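Local coordinates for protein galactose mutarotase related enzyme (Lactobacillus casei, PDB 3Q1N) that probably binds sugars and may interconvert their anomers, as expected of an aldose 1-epimerase of the galactose mutarotase type, at residues L196-D201 with L239-P244. Residues are numbered along the deposited sequence; the frame is centred on the assembly and turned at random. Where two conformers were deposited one is given.
Sequences LPLTHD and LTIWSP
Leu-198 and Ile-241 face each other with their side chains crossed at about a right angle, CD2 of Leu-198 lying 4.0 Å from CG2 of Ile-241. Both side chains leave their backbones toward the other segment. In Ile-241 the beta-branch divides the work: CG2, anti to the backbone N, meets Leu-198, while the other branch, in one of two modelled conformers, brings CD1 into a looser contact 4.5 Å from CD2 of Leu-196. A beta-branched residue thus suits this place in strand 238-242, since it can offer methyls to both leucines. Leu-196 and Leu-198, two residues apart, both send their side chains toward that strand, and leucine suits them because its branched end presents apolar methyls to buried neighbours. Leu-161 of strand 160-164 touches both Leu-198 and Ile-241, so the contact belongs to the packing between two antiparallel sheets of this beta-rich fold. Farther along, a water lies 3.1 Å from ND1 of His-200. It can donate to O of Ser-243 (3.2 Å), which competes with other acceptors for its protons. Thr-199 caps the following short helix through OG1, and the His-200 ring stacks on Phe-156. With no direct hydrogen bond between the segments, the buried part is held by dispersion and the hydrophobic effect, with a water at the polar end that can bridge the two segments.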
loop_
_atom_site.group_PDB
_atom_site.type_symbol
_atom_site.label_atom_id
_atom_site.label_comp_id
_atom_site.label_asym_id
_atom_site.label_seq_id
_atom_site.Cartn_x
_atom_site.Cartn_y
_atom_site.Cartn_z
ATOM N N LEU A 196 -8.434 -13.253 10.602
ATOM C CA LEU A 196 -8.756 -11.995 11.296
ATOM C C LEU A 196 -10.093 -11.460 10.786
ATOM O O LEU A 196 -10.188 -11.040 9.639
ATOM C CB LEU A 196 -7.678 -10.956 11.079
ATOM C CG LEU A 196 -7.871 -9.602 11.758
ATOM C CD1 LEU A 196 -7.965 -9.743 13.296
ATOM C CD2 LEU A 196 -6.758 -8.628 11.325
ATOM N N PRO A 197 -11.143 -11.494 11.620
ATOM C CA PRO A 197 -12.402 -10.892 11.193
ATOM C C PRO A 197 -12.220 -9.392 11.027
ATOM O O PRO A 197 -11.574 -8.747 11.871
ATOM C CB PRO A 197 -13.357 -11.219 12.347
ATOM C CG PRO A 197 -12.726 -12.439 13.046
ATOM C CD PRO A 197 -11.258 -12.149 12.933
ATOM N N LEU A 198 -12.738 -8.837 9.935
ATOM C CA LEU A 198 -12.560 -7.422 9.617
ATOM C C LEU A 198 -13.874 -6.678 9.900
ATOM O O LEU A 198 -14.850 -6.781 9.145
ATOM C CB LEU A 198 -12.128 -7.264 8.152
ATOM C CG LEU A 198 -10.834 -8.006 7.793
ATOM C CD1 LEU A 198 -10.478 -7.785 6.320
ATOM C CD2 LEU A 198 -9.655 -7.570 8.686
ATOM N N THR A 199 -13.897 -5.973 11.025
ATOM C CA THR A 199 -15.106 -5.369 11.542
ATOM C C THR A 199 -14.826 -3.894 11.798
ATOM O O THR A 199 -13.653 -3.456 11.879
ATOM C CB THR A 199 -15.526 -6.016 12.853
ATOM O OG1 THR A 199 -14.512 -5.769 13.824
ATOM C CG2 THR A 199 -15.747 -7.520 12.677
ATOM N N HIS A 200 -15.898 -3.128 11.933
ATOM C CA HIS A 200 -15.738 -1.731 12.335
ATOM C C HIS A 200 -15.218 -1.641 13.754
ATOM O O HIS A 200 -14.435 -0.755 14.057
ATOM C CB HIS A 200 -17.028 -0.938 12.154
ATOM C CG HIS A 200 -17.272 -0.543 10.735
ATOM N ND1 HIS A 200 -16.482 0.370 10.071
ATOM C CD2 HIS A 200 -18.193 -0.961 9.843
ATOM C CE1 HIS A 200 -16.914 0.495 8.827
ATOM N NE2 HIS A 200 -17.954 -0.294 8.665
ATOM N N ASP A 201 -15.646 -2.573 14.612
ATOM C CA ASP A 201 -15.080 -2.688 15.956
ATOM C C ASP A 201 -13.545 -2.773 15.931
ATOM O O ASP A 201 -12.883 -2.109 16.723
ATOM C CB ASP A 201 -15.659 -3.889 16.710
ATOM C CG ASP A 201 -17.028 -3.595 17.352
ATOM O OD1 ASP A 201 -17.531 -2.454 17.280
ATOM O OD2 ASP A 201 -17.602 -4.533 17.927
ATOM N N LEU A 239 1.746 -5.499 6.354
ATOM C CA LEU A 239 0.493 -5.519 5.617
ATOM C C LEU A 239 -0.541 -4.806 6.436
ATOM O O LEU A 239 -0.801 -5.221 7.575
ATOM C CB LEU A 239 0.032 -6.960 5.332
ATOM C CG LEU A 239 -1.169 -7.079 4.378
ATOM C CD1 LEU A 239 -0.838 -6.553 2.972
ATOM C CD2 LEU A 239 -1.653 -8.568 4.311
ATOM N N THR A 240 -1.156 -3.773 5.873
ATOM C CA THR A 240 -2.033 -2.912 6.652
ATOM C C THR A 240 -3.481 -2.977 6.178
ATOM O O THR A 240 -3.751 -2.938 4.986
ATOM C CB THR A 240 -1.527 -1.475 6.623
ATOM O OG1 THR A 240 -0.236 -1.444 7.250
ATOM C CG2 THR A 240 -2.455 -0.524 7.362
ATOM N N ILE A 241 -4.402 -3.089 7.136
ATOM C CA ILE A 241 -5.829 -3.072 6.849
ATOM C C ILE A 241 -6.394 -1.743 7.347
ATOM O O ILE A 241 -6.076 -1.303 8.463
ATOM C CB ILE A 241 -6.559 -4.241 7.531
ATOM C CG1 ILE A 241 -5.862 -5.577 7.219
ATOM C CG2 ILE A 241 -8.035 -4.298 7.087
ATOM C CD1 ILE A 241 -4.794 -6.002 8.265
ATOM N N TRP A 242 -7.214 -1.106 6.519
ATOM C CA TRP A 242 -7.787 0.235 6.814
ATOM C C TRP A 242 -9.141 0.426 6.150
ATOM O O TRP A 242 -9.360 -0.015 5.041
ATOM C CB TRP A 242 -6.832 1.357 6.350
ATOM C CG TRP A 242 -7.434 2.704 6.470
ATOM C CD1 TRP A 242 -7.659 3.424 7.620
ATOM C CD2 TRP A 242 -7.965 3.482 5.408
ATOM N NE1 TRP A 242 -8.279 4.608 7.321
ATOM C CE2 TRP A 242 -8.465 4.675 5.969
ATOM C CE3 TRP A 242 -8.041 3.299 4.017
ATOM C CZ2 TRP A 242 -9.053 5.676 5.190
ATOM C CZ3 TRP A 242 -8.588 4.288 3.251
ATOM C CH2 TRP A 242 -9.102 5.473 3.844
ATOM N N SER A 243 -10.069 1.037 6.877
ATOM C CA SER A 243 -11.298 1.569 6.301
ATOM C C SER A 243 -11.666 2.814 7.084
ATOM O O SER A 243 -11.427 2.864 8.285
ATOM C CB SER A 243 -12.428 0.561 6.404
ATOM O OG SER A 243 -13.493 0.964 5.583
ATOM N N PRO A 244 -12.187 3.832 6.406
ATOM C CA PRO A 244 -12.469 5.097 7.087
ATOM C C PRO A 244 -13.166 4.914 8.442
ATOM O O PRO A 244 -14.231 4.266 8.551
ATOM C CB PRO A 244 -13.394 5.810 6.108
ATOM C CG PRO A 244 -12.888 5.358 4.745
ATOM C CD PRO A 244 -12.474 3.906 4.958
HETATM O O HOH W 1 -13.517 1.370 10.256
#